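Local coordinates for kynurenine formamidase (Bacillus anthracis, PDB 4CO9), which catalyses the zinc-dependent hydrolysis of N-formyl-L-kynurenine to L-kynurenine and formate, the second step of tryptophan degradation by the kynurenine pathway, at residues L15-A20 and S29-W34; D58-F63 and Q165-S170; A161-L166 and I173-V178. All coordinates share one frame; numbering follows the deposited sequence. Where two conformers were deposited one is given.

Interaction 1. Residues L15-A20 and S29-W34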
loop_
_atom_site.group_PDB
_atom_site.type_symbol
_atom_site.label_atom_id
_atom_site.label_comp_id
_atom_site.label_asym_id
_atom_site.label_seq_id
_atom_site.Cartn_x
_atom_site.Cartn_y
_atom_site.Cartn_z
ATOM N N LEU C 15 -6.133 -8.959 5.650
ATOM C CA LEU C 15 -6.757 -9.351 4.410
ATOM C C LEU C 15 -6.557 -10.850 4.210
ATOM O O LEU C 15 -5.437 -11.320 4.056
ATOM C CB LEU C 15 -6.157 -8.584 3.237
ATOM C CG LEU C 15 -6.482 -7.086 3.151
ATOM C CD1 LEU C 15 -5.629 -6.462 2.045
ATOM C CD2 LEU C 15 -7.964 -6.843 2.873
ATOM N N ASN C 16 -7.662 -11.576 4.213
ATOM C CA ASN C 16 -7.668 -13.009 3.983
ATOM C C ASN C 16 -9.075 -13.426 3.544
ATOM O O ASN C 16 -10.012 -12.607 3.531
ATOM C CB ASN C 16 -7.223 -13.764 5.222
ATOM C CG ASN C 16 -8.045 -13.403 6.445
ATOM O OD1 ASN C 16 -9.280 -13.531 6.449
ATOM N ND2 ASN C 16 -7.379 -12.905 7.466
ATOM N N ASN C 17 -9.225 -14.698 3.195
ATOM C CA ASN C 17 -10.477 -15.178 2.638
ATOM C C ASN C 17 -11.671 -15.066 3.585
ATOM O O ASN C 17 -12.800 -15.170 3.127
ATOM C CB ASN C 17 -10.326 -16.615 2.123
ATOM C CG ASN C 17 -9.403 -16.724 0.905
ATOM O OD1 ASN C 17 -8.771 -15.769 0.479
ATOM N ND2 ASN C 17 -9.318 -17.919 0.352
ATOM N N ASP C 18 -11.432 -14.850 4.881
ATOM C CA ASP C 18 -12.508 -14.672 5.847
ATOM C C ASP C 18 -13.007 -13.239 6.012
ATOM O O ASP C 18 -13.981 -13.015 6.726
ATOM C CB ASP C 18 -12.063 -15.189 7.224
ATOM C CG ASP C 18 -11.711 -16.673 7.210
ATOM O OD1 ASP C 18 -12.342 -17.430 6.451
ATOM O OD2 ASP C 18 -10.804 -17.066 7.967
ATOM N N ILE C 19 -12.334 -12.263 5.409
ATOM C CA ILE C 19 -12.732 -10.874 5.587
ATOM C C ILE C 19 -14.097 -10.616 4.951
ATOM O O ILE C 19 -14.447 -11.219 3.955
ATOM C CB ILE C 19 -11.682 -9.888 5.045
ATOM C CG1 ILE C 19 -11.907 -8.496 5.668
ATOM C CG2 ILE C 19 -11.691 -9.826 3.537
ATOM C CD1 ILE C 19 -10.807 -7.504 5.384
ATOM N N ALA C 20 -14.859 -9.725 5.566
ATOM C CA ALA C 20 -16.154 -9.314 5.044
ATOM C C ALA C 20 -16.004 -8.423 3.821
ATOM O O ALA C 20 -14.936 -7.849 3.572
ATOM C CB ALA C 20 -16.936 -8.578 6.118
ATOM N N SER C 29 -10.162 -13.112 -2.305
ATOM C CA SER C 29 -9.510 -14.370 -2.621
ATOM C C SER C 29 -8.000 -14.202 -2.763
ATOM O O SER C 29 -7.559 -13.506 -3.664
ATOM C CB SER C 29 -10.101 -14.898 -3.946
ATOM O OG SER C 29 -9.392 -16.018 -4.383
ATOM N N TYR C 30 -7.225 -14.829 -1.877
ATOM C CA TYR C 30 -5.826 -15.114 -2.178
ATOM C C TYR C 30 -5.671 -16.619 -2.352
ATOM O O TYR C 30 -6.087 -17.387 -1.485
ATOM C CB TYR C 30 -4.834 -14.614 -1.106
ATOM C CG TYR C 30 -3.450 -15.114 -1.461
ATOM C CD1 TYR C 30 -2.648 -14.432 -2.362
ATOM C CD2 TYR C 30 -2.987 -16.325 -0.976
ATOM C CE1 TYR C 30 -1.405 -14.913 -2.756
ATOM C CE2 TYR C 30 -1.754 -16.819 -1.367
ATOM C CZ TYR C 30 -0.962 -16.123 -2.249
ATOM O OH TYR C 30 0.266 -16.652 -2.612
ATOM N N GLU C 31 -5.087 -17.033 -3.469
ATOM C CA GLU C 31 -4.830 -18.456 -3.715
ATOM C C GLU C 31 -3.449 -18.673 -4.325
ATOM O O GLU C 31 -2.979 -17.827 -5.082
ATOM C CB GLU C 31 -6.024 -19.119 -4.502
ATOM C CG GLU C 31 -7.435 -19.078 -3.813
ATOM C CD GLU C 31 -7.535 -19.811 -2.474
ATOM O OE1 GLU C 31 -6.825 -20.811 -2.229
ATOM O OE2 GLU C 31 -8.357 -19.376 -1.669
ATOM N N VAL C 32 -2.806 -19.783 -3.952
ATOM C CA VAL C 32 -1.613 -20.274 -4.624
ATOM C C VAL C 32 -2.087 -21.065 -5.841
ATOM O O VAL C 32 -2.680 -22.144 -5.708
ATOM C CB VAL C 32 -0.754 -21.185 -3.720
ATOM C CG1 VAL C 32 0.499 -21.663 -4.448
ATOM C CG2 VAL C 32 -0.370 -20.453 -2.452
ATOM N N LEU C 33 -1.895 -20.498 -7.017
ATOM C CA LEU C 33 -2.295 -21.165 -8.264
ATOM C C LEU C 33 -1.398 -22.339 -8.596
ATOM O O LEU C 33 -1.844 -23.348 -9.129
ATOM C CB LEU C 33 -2.223 -20.228 -9.453
ATOM C CG LEU C 33 -3.198 -19.061 -9.560
ATOM C CD1 LEU C 33 -3.023 -18.265 -10.850
ATOM C CD2 LEU C 33 -4.618 -19.570 -9.437
ATOM N N TRP C 34 -0.107 -22.133 -8.391
ATOM C CA TRP C 34 0.900 -23.079 -8.833
ATOM C C TRP C 34 2.000 -23.059 -7.778
ATOM O O TRP C 34 2.635 -22.038 -7.567
ATOM C CB TRP C 34 1.359 -22.569 -10.200
ATOM C CG TRP C 34 2.074 -23.539 -11.128
ATOM C CD1 TRP C 34 3.289 -23.341 -11.766
ATOM C CD2 TRP C 34 1.622 -24.840 -11.540
ATOM N NE1 TRP C 34 3.604 -24.442 -12.523
ATOM C CE2 TRP C 34 2.607 -25.372 -12.408
ATOM C CE3 TRP C 34 0.485 -25.607 -11.261
ATOM C CZ2 TRP C 34 2.486 -26.640 -12.994
ATOM C CZ3 TRP C 34 0.373 -26.880 -11.835
ATOM C CH2 TRP C 34 1.370 -27.375 -12.693
#
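The backbone N-H of Y30 is taken up by the side-chain amide oxygen of N17, with Y30 N 3.0 Å from N17 OD1. This joins a type I beta turn, N16 to I19, to the first strand of the antiparallel hairpin formed by 29-34 and 44-50. The bond is nearly straight (165° at the hydrogen), and the donor lies in the carbonyl plane on a lone pair of OD1. It illustrates how an edge strand can be addressed: S29 and E31 spend their backbone groups on T48 and K46 of the neighbouring strand, whereas the N-H of Y30 faces the other way and meets a side chain. N17 reaches it because its CG lies anti to its own carbonyl carbon (chi1 -67°), while S29 CA packs 3.5 Å from N17 OD1. In the given conformer of E31, one of two deposited, N17 ND2 also stands 2.7 Å from E31 OE2, a bond to be treated as tentative.

The turn is braced by N16, whose side chain forms an Asx turn as its main-chain oxygen receives the N-H of I19. Both segments also meet the second subunit: Y30 OH is hydrogen-bonded to D200 of that subunit, and N16 ND2 to its S197. N16 OD1, in contrast, stays within the turn, accepting D18 N at 3.0 Å on an in-plane lone pair.

Interaction 2. Residues D58-F63 and Q165-S170. With ZN (zinc ion), chain O; ZN (zinc ion), chain P.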
loop_
_atom_site.group_PDB
_atom_site.type_symbol
_atom_site.label_atom_id
_atom_site.label_comp_id
_atom_site.label_asym_id
_atom_site.label_seq_id
_atom_site.Cartn_x
_atom_site.Cartn_y
_atom_site.Cartn_z
ATOM N N ASP C 58 -11.105 5.777 -0.670
ATOM C CA ASP C 58 -12.012 6.019 -1.792
ATOM C C ASP C 58 -11.472 7.132 -2.686
ATOM O O ASP C 58 -10.997 8.152 -2.190
ATOM C CB ASP C 58 -13.368 6.502 -1.313
ATOM C CG ASP C 58 -14.137 5.472 -0.544
ATOM O OD1 ASP C 58 -13.789 4.276 -0.550
ATOM O OD2 ASP C 58 -15.126 5.892 0.098
ATOM N N ALA C 59 -11.549 6.936 -3.998
ATOM C CA ALA C 59 -11.313 8.024 -4.953
ATOM C C ALA C 59 -12.678 8.609 -5.326
ATOM O O ALA C 59 -13.688 7.919 -5.205
ATOM C CB ALA C 59 -10.614 7.503 -6.190
ATOM N N PRO C 60 -12.718 9.876 -5.770
ATOM C CA PRO C 60 -13.995 10.492 -6.120
ATOM C C PRO C 60 -14.734 9.736 -7.233
ATOM O O PRO C 60 -15.965 9.696 -7.243
ATOM C CB PRO C 60 -13.592 11.900 -6.560
ATOM C CG PRO C 60 -12.345 12.172 -5.791
ATOM C CD PRO C 60 -11.623 10.864 -5.714
ATOM N N PHE C 61 -13.995 9.071 -8.106
ATOM C CA PHE C 61 -14.607 8.238 -9.138
ATOM C C PHE C 61 -15.568 7.174 -8.578
ATOM O O PHE C 61 -16.492 6.749 -9.283
ATOM C CB PHE C 61 -13.527 7.594 -9.997
ATOM C CG PHE C 61 -14.059 6.653 -11.062
ATOM C CD1 PHE C 61 -14.943 7.099 -12.017
ATOM C CD2 PHE C 61 -13.658 5.325 -11.106
ATOM C CE1 PHE C 61 -15.420 6.239 -12.991
ATOM C CE2 PHE C 61 -14.136 4.463 -12.073
ATOM C CZ PHE C 61 -15.025 4.926 -13.021
ATOM N N HIS C 62 -15.355 6.742 -7.331
ATOM C CA HIS C 62 -16.238 5.781 -6.671
ATOM C C HIS C 62 -17.694 6.261 -6.655
ATOM O O HIS C 62 -18.604 5.461 -6.859
ATOM C CB HIS C 62 -15.772 5.530 -5.244
ATOM C CG HIS C 62 -16.655 4.622 -4.455
ATOM N ND1 HIS C 62 -17.028 3.376 -4.896
ATOM C CD2 HIS C 62 -17.199 4.759 -3.230
ATOM C CE1 HIS C 62 -17.786 2.793 -3.990
ATOM N NE2 HIS C 62 -17.902 3.614 -2.961
ATOM N N PHE C 63 -17.905 7.552 -6.468
ATOM C CA PHE C 63 -19.273 8.102 -6.379
ATOM C C PHE C 63 -19.608 9.207 -7.393
ATOM O O PHE C 63 -20.717 9.742 -7.384
ATOM C CB PHE C 63 -19.516 8.595 -4.957
ATOM C CG PHE C 63 -18.426 9.469 -4.429
ATOM C CD1 PHE C 63 -18.439 10.835 -4.674
ATOM C CD2 PHE C 63 -17.370 8.923 -3.704
ATOM C CE1 PHE C 63 -17.432 11.644 -4.186
ATOM C CE2 PHE C 63 -16.352 9.732 -3.214
ATOM C CZ PHE C 63 -16.388 11.087 -3.460
ATOM N N GLN C 165 -19.886 15.601 -0.167
ATOM C CA GLN C 165 -19.550 16.857 0.482
ATOM C C GLN C 165 -18.093 16.885 0.919
ATOM O O GLN C 165 -17.426 17.916 0.793
ATOM C CB GLN C 165 -20.491 17.145 1.650
ATOM C CG GLN C 165 -21.879 17.586 1.205
ATOM C CD GLN C 165 -21.823 18.793 0.280
ATOM O OE1 GLN C 165 -21.267 19.831 0.633
ATOM N NE2 GLN C 165 -22.375 18.650 -0.918
ATOM N N LEU C 166 -17.596 15.754 1.416
ATOM C CA LEU C 166 -16.202 15.679 1.833
ATOM C C LEU C 166 -15.283 16.000 0.672
ATOM O O LEU C 166 -14.460 16.920 0.761
ATOM C CB LEU C 166 -15.871 14.305 2.429
ATOM C CG LEU C 166 -16.457 14.050 3.813
ATOM C CD1 LEU C 166 -16.338 12.578 4.196
ATOM C CD2 LEU C 166 -15.799 14.928 4.860
ATOM N N PHE C 167 -15.447 15.299 -0.440
ATOM C CA PHE C 167 -14.579 15.565 -1.578
ATOM C C PHE C 167 -14.817 16.966 -2.191
ATOM O O PHE C 167 -13.869 17.585 -2.676
ATOM C CB PHE C 167 -14.529 14.407 -2.598
ATOM C CG PHE C 167 -13.370 13.433 -2.363
ATOM C CD1 PHE C 167 -12.082 13.758 -2.751
ATOM C CD2 PHE C 167 -13.573 12.201 -1.750
ATOM C CE1 PHE C 167 -11.027 12.873 -2.554
ATOM C CE2 PHE C 167 -12.519 11.308 -1.552
ATOM C CZ PHE C 167 -11.249 11.647 -1.957
ATOM N N LYS C 168 -16.040 17.489 -2.109
ATOM C CA LYS C 168 -16.317 18.873 -2.543
ATOM C C LYS C 168 -15.456 19.870 -1.770
ATOM O O LYS C 168 -15.165 20.955 -2.269
ATOM C CB LYS C 168 -17.788 19.200 -2.317
ATOM C CG LYS C 168 -18.349 20.380 -3.102
ATOM C CD LYS C 168 -19.784 20.696 -2.671
ATOM C CE LYS C 168 -20.713 20.960 -3.850
ATOM N NZ LYS C 168 -20.265 22.086 -4.690
ATOM N N HIS C 169 -15.098 19.516 -0.538
ATOM C CA HIS C 169 -14.286 20.370 0.325
ATOM C C HIS C 169 -12.843 19.895 0.446
ATOM O O HIS C 169 -12.156 20.240 1.397
ATOM C CB HIS C 169 -14.925 20.465 1.703
ATOM C CG HIS C 169 -16.197 21.247 1.713
ATOM N ND1 HIS C 169 -17.418 20.678 1.424
ATOM C CD2 HIS C 169 -16.438 22.556 1.968
ATOM C CE1 HIS C 169 -18.359 21.601 1.506
ATOM N NE2 HIS C 169 -17.791 22.750 1.833
ATOM N N SER C 170 -12.407 19.102 -0.528
ATOM C CA SER C 170 -11.041 18.618 -0.624
ATOM C C SER C 170 -10.627 17.705 0.530
ATOM O O SER C 170 -9.449 17.604 0.828
ATOM C CB SER C 170 -10.064 19.796 -0.772
ATOM O OG SER C 170 -10.247 20.406 -2.031
HETATM ZN ZN ZN O . -16.632 4.963 1.017
HETATM ZN ZN ZN P . -14.826 2.606 0.112
HETATM O O HOH W 1 -16.764 3.255 -0.065
HETATM O O HOH W 2 -18.694 3.738 1.828
#
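P60 and F167 meet by a CH-pi contact: P60 CG sits over one face of the F167 ring, 3.7 Å from its centroid and nearest to F167 CD1 at 3.4 Å. By this contact the last turn of helix 161-168 rests on the loop that leaves strand 56-58, next to the binuclear zinc site of this Cyclase-superfamily enzyme. Across the contact the aromatic neighbour of F167 is F63, which presents its CZ to F167 CD2 at 3.5 Å; the two rings meet obliquely, their planes 44° apart. Farther along the F167 ring, its CZ approaches D58 O at 3.5 Å.

The next layer explains how the partners are placed. CG of F63 lies between its backbone N and carbonyl carbon (chi1 49°), which folds the ring back until P60 O stands over its centre, and F63 N is hydrogen-bonded to P60 O. S170, with its positive phi, is the C-prime residue of a Schellman motif that ends the helix, and its N-H bonds to F167 O. The loop also carries H62, inferred to be the proton donor/acceptor, whose ND1 is hydrogen-bonded to the backbone O of N43 of the second subunit. D58 turns its peptide oxygen to F167 and its carboxylate to the metals, where D58 OD1 lies 2.1 Å from the zinc ion of chain P and D58 OD2 2.0 Å from the zinc ion of chain O.

Interaction 3. Residues A161-L166 and I173-V178. With ZN (zinc ion), chain O; ZN (zinc ion), chain P.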
loop_
_atom_site.group_PDB
_atom_site.type_symbol
_atom_site.label_atom_id
_atom_site.label_comp_id
_atom_site.label_asym_id
_atom_site.label_seq_id
_atom_site.Cartn_x
_atom_site.Cartn_y
_atom_site.Cartn_z
ATOM N N ALA C 161 -24.263 11.581 0.685
ATOM C CA ALA C 161 -24.064 13.000 0.890
ATOM C C ALA C 161 -22.706 13.283 1.515
ATOM O O ALA C 161 -22.038 14.219 1.112
ATOM C CB ALA C 161 -25.178 13.564 1.754
ATOM N N ALA C 162 -22.295 12.462 2.478
ATOM C CA ALA C 162 -20.996 12.664 3.116
ATOM C C ALA C 162 -19.845 12.469 2.157
ATOM O O ALA C 162 -18.953 13.314 2.104
ATOM C CB ALA C 162 -20.836 11.761 4.324
ATOM N N HIS C 163 -19.865 11.393 1.368
ATOM C CA HIS C 163 -18.805 11.204 0.360
ATOM C C HIS C 163 -18.687 12.444 -0.537
ATOM O O HIS C 163 -17.601 12.986 -0.738
ATOM C CB HIS C 163 -19.080 10.011 -0.544
ATOM C CG HIS C 163 -18.795 8.683 0.077
ATOM N ND1 HIS C 163 -19.717 8.009 0.842
ATOM C CD2 HIS C 163 -17.700 7.885 0.018
ATOM C CE1 HIS C 163 -19.211 6.848 1.220
ATOM N NE2 HIS C 163 -17.987 6.751 0.737
ATOM N N HIS C 164 -19.816 12.873 -1.080
ATOM C CA HIS C 164 -19.842 13.998 -2.003
ATOM C C HIS C 164 -19.364 15.293 -1.351
ATOM O O HIS C 164 -18.545 16.007 -1.922
ATOM C CB HIS C 164 -21.252 14.193 -2.590
ATOM C CG HIS C 164 -21.565 13.269 -3.718
ATOM N ND1 HIS C 164 -22.218 12.070 -3.537
ATOM C CD2 HIS C 164 -21.306 13.363 -5.041
ATOM C CE1 HIS C 164 -22.353 11.472 -4.706
ATOM N NE2 HIS C 164 -21.817 12.237 -5.636
ATOM N N GLN C 165 -19.886 15.601 -0.167
ATOM C CA GLN C 165 -19.550 16.857 0.482
ATOM C C GLN C 165 -18.093 16.885 0.919
ATOM O O GLN C 165 -17.426 17.916 0.793
ATOM C CB GLN C 165 -20.491 17.145 1.650
ATOM C CG GLN C 165 -21.879 17.586 1.205
ATOM C CD GLN C 165 -21.823 18.793 0.280
ATOM O OE1 GLN C 165 -21.267 19.831 0.633
ATOM N NE2 GLN C 165 -22.375 18.650 -0.918
ATOM N N LEU C 166 -17.596 15.754 1.416
ATOM C CA LEU C 166 -16.202 15.679 1.833
ATOM C C LEU C 166 -15.283 16.000 0.672
ATOM O O LEU C 166 -14.460 16.920 0.761
ATOM C CB LEU C 166 -15.871 14.305 2.429
ATOM C CG LEU C 166 -16.457 14.050 3.813
ATOM C CD1 LEU C 166 -16.338 12.578 4.196
ATOM C CD2 LEU C 166 -15.799 14.928 4.860
ATOM N N ILE C 173 -10.867 10.410 1.961
ATOM C CA ILE C 173 -11.610 9.434 2.757
ATOM C C ILE C 173 -10.848 8.133 2.924
ATOM O O ILE C 173 -10.418 7.524 1.941
ATOM C CB ILE C 173 -12.976 9.122 2.104
ATOM C CG1 ILE C 173 -13.837 10.388 2.072
ATOM C CG2 ILE C 173 -13.704 8.007 2.864
ATOM C CD1 ILE C 173 -15.079 10.270 1.216
ATOM N N LEU C 174 -10.732 7.707 4.183
ATOM C CA LEU C 174 -10.095 6.465 4.571
ATOM C C LEU C 174 -11.084 5.686 5.419
ATOM O O LEU C 174 -11.622 6.217 6.385
ATOM C CB LEU C 174 -8.823 6.799 5.355
ATOM C CG LEU C 174 -8.111 5.710 6.142
ATOM C CD1 LEU C 174 -7.666 4.576 5.225
ATOM C CD2 LEU C 174 -6.931 6.310 6.882
ATOM N N GLU C 175 -11.338 4.433 5.055
ATOM C CA GLU C 175 -12.345 3.608 5.711
ATOM C C GLU C 175 -11.749 2.316 6.267
ATOM O O GLU C 175 -10.698 1.849 5.803
ATOM C CB GLU C 175 -13.487 3.300 4.733
ATOM C CG GLU C 175 -14.355 4.515 4.461
ATOM C CD GLU C 175 -15.162 4.433 3.177
ATOM O OE1 GLU C 175 -14.810 3.628 2.285
ATOM O OE2 GLU C 175 -16.157 5.204 3.061
ATOM N N ASN C 176 -12.415 1.770 7.285
ATOM C CA ASN C 176 -12.023 0.515 7.933
ATOM C C ASN C 176 -10.651 0.520 8.615
ATOM O O ASN C 176 -9.965 -0.497 8.638
ATOM C CB ASN C 176 -12.105 -0.660 6.945
ATOM C CG ASN C 176 -13.529 -1.133 6.703
ATOM O OD1 ASN C 176 -14.400 -0.992 7.558
ATOM N ND2 ASN C 176 -13.764 -1.720 5.540
ATOM N N VAL C 177 -10.246 1.640 9.191
ATOM C CA VAL C 177 -9.077 1.600 10.070
ATOM C C VAL C 177 -9.447 0.860 11.362
ATOM O O VAL C 177 -10.620 0.745 11.687
ATOM C CB VAL C 177 -8.469 2.986 10.385
ATOM C CG1 VAL C 177 -7.766 3.551 9.159
ATOM C CG2 VAL C 177 -9.504 3.965 10.927
ATOM N N VAL C 178 -8.435 0.339 12.039
ATOM C CA VAL C 178 -8.594 -0.413 13.282
ATOM C C VAL C 178 -7.960 0.396 14.398
ATOM O O VAL C 178 -6.746 0.593 14.409
ATOM C CB VAL C 178 -7.870 -1.756 13.189
ATOM C CG1 VAL C 178 -8.088 -2.576 14.455
ATOM C CG2 VAL C 178 -8.331 -2.514 11.957
HETATM ZN ZN ZN O . -16.632 4.963 1.017
HETATM ZN ZN ZN P . -14.826 2.606 0.112
HETATM O O HOH W 1 -16.764 3.255 -0.065
HETATM O O HOH W 2 -18.694 3.738 1.828
#
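H163 NE2 and E175 OE2 come within 3.3 Å of each other without a hydrogen bond, because both atoms bind the same zinc ion. They belong to consecutive elements of a beta-alpha-beta unit, strand 144-147, helix 161-168 and strand 172-175, so the return from helix to strand closes over a metal. The axes of 161-166 and 173-175 approach to 10.9 Å, their directions 142° apart, and the side chains fill the interval.

E175 is the more versatile ligand. Its carboxylate chelates the zinc ion of chain O through E175 OE2 at 2.1 Å and, more loosely, through E175 OE1 at 2.6 Å, while that same OE1 reaches the zinc ion of chain P at 2.4 Å. One oxygen is therefore shared by both metals, which would be expected to draw charge out of the carboxylate. H163 supplies NE2 to the zinc ion of chain O at 2.3 Å, its ring turned 80° from the E175 carboxylate plane. The other ring nitrogen, ND1, is hydrogen-bonded to D153, a second-shell carboxylate that fixes the rotation of the imidazole and also accepts the N-H of A162. D58 and two waters complete the coordination of this ion; D58, H52, H56 and water 1 complete that of the other, and the water shared between the metals is a plausible source of the nucleophile.

Beneath the metals the contact becomes apolar. I173 and E175, two positions apart on the strand, both point toward the helix. I173 CG1 lies anti to its carbonyl carbon (chi1 -63°), which carries the branch in between two helix residues: I173 CG1 lies 3.9 Å from L166 CD1, and I173 CD1 reaches H163 CD2 at 3.7 Å.

Overall arrangement
Interactions 2 and 3 are two aspects of one active site, their centres 8 Å apart. They share Q165 and L166 of helix 161-168, both zinc ions and both waters, and a probable hydrogen bond from D58 N to I173 O (3.2 Å) ties their strands together. At the metals D58 OD1 and E175 OE1 approach to 3.1 Å, like charges brought close by the zinc ion of chain P. Interaction 1 lies apart, its centre 29 Å from that of interaction 2 and 26 Å from that of interaction 3, although the nearest atoms of 1 and 3 are about 6 Å apart. The dimer nevertheless brings interactions 1 and 2 together, since Y30 of the second subunit packs on F61.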